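Local structure of octenoyl-CoA reductase/carboxylase (Streptomyces sp., 4A0S) at residues 383-393 and 406-414. The protein reductively carboxylates 2-octenoyl-CoA with NADPH as the hydride donor, supplying an unusual extender unit for cinnabaramide polyketide biosynthesis. Numbering follows the deposited sequence.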
ATOM      1  N   ALA A 383      27.146   7.428  11.799  1.00 17.52           N
ATOM      2  CA  ALA A 383      27.954   7.892  10.698  1.00 17.70           C
ATOM      3  C   ALA A 383      28.846   9.037  11.177  1.00 17.86           C
ATOM      4  O   ALA A 383      29.239   9.880  10.391  1.00 17.95           O
ATOM      5  CB  ALA A 383      27.057   8.364   9.577  1.00 17.51           C
ATOM      6  N   MET A 384      29.167   9.052  12.467  1.00 18.24           N
ATOM      7  CA  MET A 384      29.977  10.138  13.009  1.00 18.62           C
ATOM      8  C   MET A 384      31.370  10.042  12.443  1.00 18.99           C
ATOM      9  O   MET A 384      31.943   8.967  12.383  1.00 19.38           O
ATOM     10  CB  MET A 384      30.015  10.072  14.524  1.00 18.86           C
ATOM     11  CG  MET A 384      30.743  11.230  15.167  1.00 19.45           C
ATOM     12  SD  MET A 384      30.704  10.980  16.924  1.00 20.44           S
ATOM     13  CE  MET A 384      31.993   9.742  17.123  1.00 21.08           C
ATOM     14  N   SER A 385      31.909  11.169  12.012  1.00 19.21           N
ATOM     15  CA  SER A 385      33.250  11.197  11.439  1.00 19.59           C
ATOM     16  C   SER A 385      34.125  12.223  12.124  1.00 20.12           C
ATOM     17  O   SER A 385      35.352  12.219  11.960  1.00 20.69           O
ATOM     18  CB  SER A 385      33.176  11.523   9.958  1.00 19.46           C
ATOM     19  OG  SER A 385      32.684  12.830   9.740  1.00 18.90           O
ATOM     20  N   ALA A 386      33.484  13.119  12.866  1.00 19.49           N
ATOM     21  CA  ALA A 386      34.187  14.194  13.539  1.00 19.61           C
ATOM     22  C   ALA A 386      33.360  14.655  14.710  1.00 19.37           C
ATOM     23  O   ALA A 386      32.138  14.523  14.713  1.00 18.75           O
ATOM     24  CB  ALA A 386      34.456  15.356  12.573  1.00 19.72           C
ATOM     25  N   VAL A 387      34.037  15.165  15.730  1.00 19.68           N
ATOM     26  CA  VAL A 387      33.354  15.665  16.901  1.00 19.72           C
ATOM     27  C   VAL A 387      33.958  17.022  17.200  1.00 20.05           C
ATOM     28  O   VAL A 387      35.168  17.184  17.150  1.00 20.24           O
ATOM     29  CB  VAL A 387      33.552  14.722  18.115  1.00 20.23           C
ATOM     30  CG1 VAL A 387      32.699  15.181  19.282  1.00 20.01           C
ATOM     31  CG2 VAL A 387      33.244  13.277  17.742  1.00 20.12           C
ATOM     32  N   TYR A 388      33.112  18.007  17.464  1.00 19.88           N
ATOM     33  CA  TYR A 388      33.564  19.319  17.874  1.00 20.37           C
ATOM     34  C   TYR A 388      32.908  19.622  19.192  1.00 20.60           C
ATOM     35  O   TYR A 388      31.762  19.212  19.409  1.00 20.39           O
ATOM     36  CB  TYR A 388      33.117  20.373  16.865  1.00 20.14           C
ATOM     37  CG  TYR A 388      33.876  20.331  15.589  1.00 21.08           C
ATOM     38  CD1 TYR A 388      33.575  19.389  14.606  1.00 20.46           C
ATOM     39  CD2 TYR A 388      34.918  21.229  15.355  1.00 22.44           C
ATOM     40  CE1 TYR A 388      34.293  19.336  13.430  1.00 21.30           C
ATOM     41  CE2 TYR A 388      35.637  21.193  14.181  1.00 22.72           C
ATOM     42  CZ  TYR A 388      35.323  20.248  13.223  1.00 22.77           C
ATOM     43  OH  TYR A 388      36.036  20.218  12.055  1.00 22.50           O
ATOM     44  N   PRO A 389      33.610  20.344  20.073  1.00 21.19           N
ATOM     45  CA  PRO A 389      32.918  20.854  21.235  1.00 21.34           C
ATOM     46  C   PRO A 389      31.920  21.913  20.805  1.00 21.26           C
ATOM     47  O   PRO A 389      32.052  22.516  19.717  1.00 20.95           O
ATOM     48  CB  PRO A 389      34.032  21.517  22.036  1.00 22.03           C
ATOM     49  CG  PRO A 389      35.023  21.937  21.012  1.00 21.94           C
ATOM     50  CD  PRO A 389      35.010  20.827  20.012  1.00 21.77           C
ATOM     51  N   LEU A 390      30.925  22.135  21.656  1.00 21.56           N
ATOM     52  CA  LEU A 390      29.978  23.210  21.420  1.00 21.65           C
ATOM     53  C   LEU A 390      30.710  24.530  21.140  1.00 22.21           C
ATOM     54  O   LEU A 390      30.293  25.290  20.265  1.00 22.07           O
ATOM     55  CB  LEU A 390      28.996  23.346  22.592  1.00 21.77           C
ATOM     56  CG  LEU A 390      27.812  24.275  22.286  1.00 21.97           C
ATOM     57  CD1 LEU A 390      27.060  23.886  20.995  1.00 22.57           C
ATOM     58  CD2 LEU A 390      26.888  24.335  23.465  1.00 22.62           C
ATOM     59  N   ALA A 391      31.793  24.779  21.879  1.00 22.83           N
ATOM     60  CA  ALA A 391      32.649  25.962  21.682  1.00 23.53           C
ATOM     61  C   ALA A 391      32.973  26.182  20.208  1.00 23.76           C
ATOM     62  O   ALA A 391      33.076  27.321  19.742  1.00 23.69           O
ATOM     63  CB  ALA A 391      33.941  25.804  22.466  1.00 24.11           C
ATOM     64  N   GLU A 392      33.123  25.080  19.479  1.00 23.32           N
ATOM     65  CA  GLU A 392      33.508  25.147  18.086  1.00 23.77           C
ATOM     66  C   GLU A 392      32.398  24.716  17.151  1.00 22.94           C
ATOM     67  O   GLU A 392      32.671  24.304  16.036  1.00 23.01           O
ATOM     68  CB  GLU A 392      34.744  24.277  17.858  1.00 24.05           C
ATOM     69  CG  GLU A 392      35.937  24.711  18.689  1.00 25.79           C
ATOM     70  CD  GLU A 392      37.047  23.667  18.686  1.00 28.82           C
ATOM     71  OE1 GLU A 392      37.261  23.035  17.628  1.00 28.84           O
ATOM     72  OE2 GLU A 392      37.676  23.463  19.751  1.00 30.25           O
ATOM     73  N   ALA A 393      31.148  24.803  17.611  1.00 22.41           N
ATOM     74  CA  ALA A 393      30.001  24.375  16.803  1.00 21.66           C
ATOM     75  C   ALA A 393      29.860  25.192  15.526  1.00 21.47           C
ATOM     76  O   ALA A 393      29.446  24.671  14.494  1.00 20.87           O
ATOM     77  CB  ALA A 393      28.714  24.427  17.620  1.00 21.35           C
ATOM     78  N   VAL A 406      32.458  13.973   5.754  1.00 19.69           N
ATOM     79  CA  VAL A 406      31.645  12.875   5.301  1.00 19.44           C
ATOM     80  C   VAL A 406      30.863  12.451   6.530  1.00 18.93           C
ATOM     81  O   VAL A 406      31.268  12.754   7.667  1.00 19.05           O
ATOM     82  CB  VAL A 406      32.494  11.728   4.716  1.00 19.44           C
ATOM     83  CG1 VAL A 406      33.274  12.245   3.529  1.00 19.85           C
ATOM     84  CG2 VAL A 406      33.435  11.128   5.786  1.00 19.53           C
ATOM     85  N   GLY A 407      29.733  11.785   6.308  1.00 18.44           N
ATOM     86  CA  GLY A 407      28.918  11.343   7.403  1.00 18.02           C
ATOM     87  C   GLY A 407      28.452  12.516   8.226  1.00 17.91           C
ATOM     88  O   GLY A 407      27.989  13.523   7.692  1.00 17.88           O
ATOM     89  N   LYS A 408      28.602  12.378   9.535  1.00 17.88           N
ATOM     90  CA  LYS A 408      28.008  13.293  10.469  1.00 17.76           C
ATOM     91  C   LYS A 408      29.061  13.904  11.359  1.00 17.99           C
ATOM     92  O   LYS A 408      29.942  13.218  11.879  1.00 18.15           O
ATOM     93  CB  LYS A 408      26.997  12.568  11.355  1.00 17.51           C
ATOM     94  CG  LYS A 408      25.683  12.173  10.685  1.00 17.25           C
ATOM     95  CD  LYS A 408      24.809  13.355  10.293  1.00 17.15           C
ATOM     96  CE  LYS A 408      24.550  14.274  11.469  1.00 17.13           C
ATOM     97  NZ  LYS A 408      23.574  15.330  11.136  1.00 17.04           N
ATOM     98  N   VAL A 409      28.932  15.200  11.542  1.00 18.04           N
ATOM     99  CA  VAL A 409      29.767  15.918  12.471  1.00 18.26           C
ATOM    100  C   VAL A 409      28.996  16.075  13.758  1.00 18.11           C
ATOM    101  O   VAL A 409      27.970  16.735  13.797  1.00 17.95           O
ATOM    102  CB  VAL A 409      30.163  17.295  11.948  1.00 18.46           C
ATOM    103  CG1 VAL A 409      31.080  17.973  12.980  1.00 18.73           C
ATOM    104  CG2 VAL A 409      30.898  17.153  10.642  1.00 18.65           C
ATOM    105  N   ALA A 410      29.497  15.443  14.804  1.00 18.19           N
ATOM    106  CA  ALA A 410      28.876  15.528  16.093  1.00 18.11           C
ATOM    107  C   ALA A 410      29.347  16.794  16.762  1.00 18.33           C
ATOM    108  O   ALA A 410      30.439  17.302  16.474  1.00 18.59           O
ATOM    109  CB  ALA A 410      29.256  14.324  16.926  1.00 18.17           C
ATOM    110  N   VAL A 411      28.522  17.290  17.667  1.00 18.24           N
ATOM    111  CA  VAL A 411      28.917  18.387  18.522  1.00 18.48           C
ATOM    112  C   VAL A 411      28.653  17.942  19.944  1.00 18.84           C
ATOM    113  O   VAL A 411      27.522  17.595  20.298  1.00 18.27           O
ATOM    114  CB  VAL A 411      28.144  19.701  18.182  1.00 18.63           C
ATOM    115  CG1 VAL A 411      28.482  20.814  19.153  1.00 18.89           C
ATOM    116  CG2 VAL A 411      28.443  20.163  16.755  1.00 18.47           C
ATOM    117  N   LEU A 412      29.702  17.922  20.753  1.00 19.32           N
ATOM    118  CA  LEU A 412      29.524  17.726  22.173  1.00 19.59           C
ATOM    119  C   LEU A 412      28.886  18.998  22.685  1.00 19.85           C
ATOM    120  O   LEU A 412      29.231  20.097  22.250  1.00 20.17           O
ATOM    121  CB  LEU A 412      30.859  17.489  22.883  1.00 20.16           C
ATOM    122  CG  LEU A 412      31.673  16.291  22.413  1.00 20.15           C
ATOM    123  CD1 LEU A 412      33.096  16.320  23.020  1.00 21.82           C
ATOM    124  CD2 LEU A 412      30.940  14.970  22.677  1.00 20.10           C
ATOM    125  N   CYS A 413      27.927  18.850  23.581  1.00 19.62           N
ATOM    126  CA  CYS A 413      27.290  20.010  24.142  1.00 19.87           C
ATOM    127  C   CYS A 413      27.679  20.049  25.590  1.00 20.37           C
ATOM    128  O   CYS A 413      28.710  20.633  25.940  1.00 20.91           O
ATOM    129  CB  CYS A 413      25.785  19.933  23.932  1.00 19.48           C
ATOM    130  SG  CYS A 413      25.422  19.974  22.178  1.00 19.10           S
ATOM    131  N   MET A 414      26.896  19.397  26.426  1.00 20.14           N
ATOM    132  CA  MET A 414      27.256  19.294  27.814  1.00 21.07           C
ATOM    133  C   MET A 414      28.342  18.242  28.043  1.00 21.15           C
ATOM    134  O   MET A 414      29.104  18.366  28.988  1.00 21.54           O
ATOM    135  CB  MET A 414      26.032  19.012  28.669  1.00 20.78           C
ATOM    136  CG  MET A 414      26.216  19.363  30.127  1.00 22.65           C
ATOM    137  SD  MET A 414      24.709  18.947  30.988  1.00 23.32           S
ATOM    138  CE  MET A 414      23.769  20.453  30.695  1.00 21.11           C
TER
HETATM  139  O   HOH W   1      34.223  14.361   8.336  1.00  2.00           O
HETATM  140  O   HOH W   2      31.128  20.961  24.444  1.00  2.00           O
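Strands 384-389 and 408-412 run parallel, their axes 4.5 Å apart at closest and 27° off alignment. K408 N donates to A383 O (2.7 Å), and K408 O then takes the N-H of S385. A beta bulge at S385 shifts the register by one, pairing M384 with K408 but A386 with V409. Beyond it the ladder continues from A410 N to A386 O, Y388 N to A410 O and L412 N to Y388 O. S385 OG, set between its own N and carbonyl carbon (chi1 65°), reaches across to V406 O, a short bond of 2.5 Å nearly along the C=O axis; a water joins the same hydroxyl to V406 N and so ties the bulge to the loop entering the second strand. Helix 393-401 links the two strands in a beta-alpha-beta crossover of the GroES-like part of this alcohol dehydrogenase-type reductase, and strand 408-412 also pairs antiparallel with strand 64-73. On the face turned to that helix, V409 CG1 meets the edge of the Y388 ring near its plane, 3.3 Å from Y388 CD1, while A396 touches both residues. Farther along this face V411 CG1, anti to its own nitrogen (chi1 175°), reaches L390 CD1 and A393 CB, each at 3.9 Å. The other face carries M384, whose SD lies against A410 CB at 3.6 Å, and V387, whose CG1 presses tightly on L412 CG at 3.5 Å; E194 of helix 193-197 packs over M384, A410 and L412. The end of the K408 side chain leads away from strand 384-389, its NZ hydrogen-bonded to I74 O and S73 OG, and G407 touches the bound NADP. A second water accepts from L390 N and donates to C413 O.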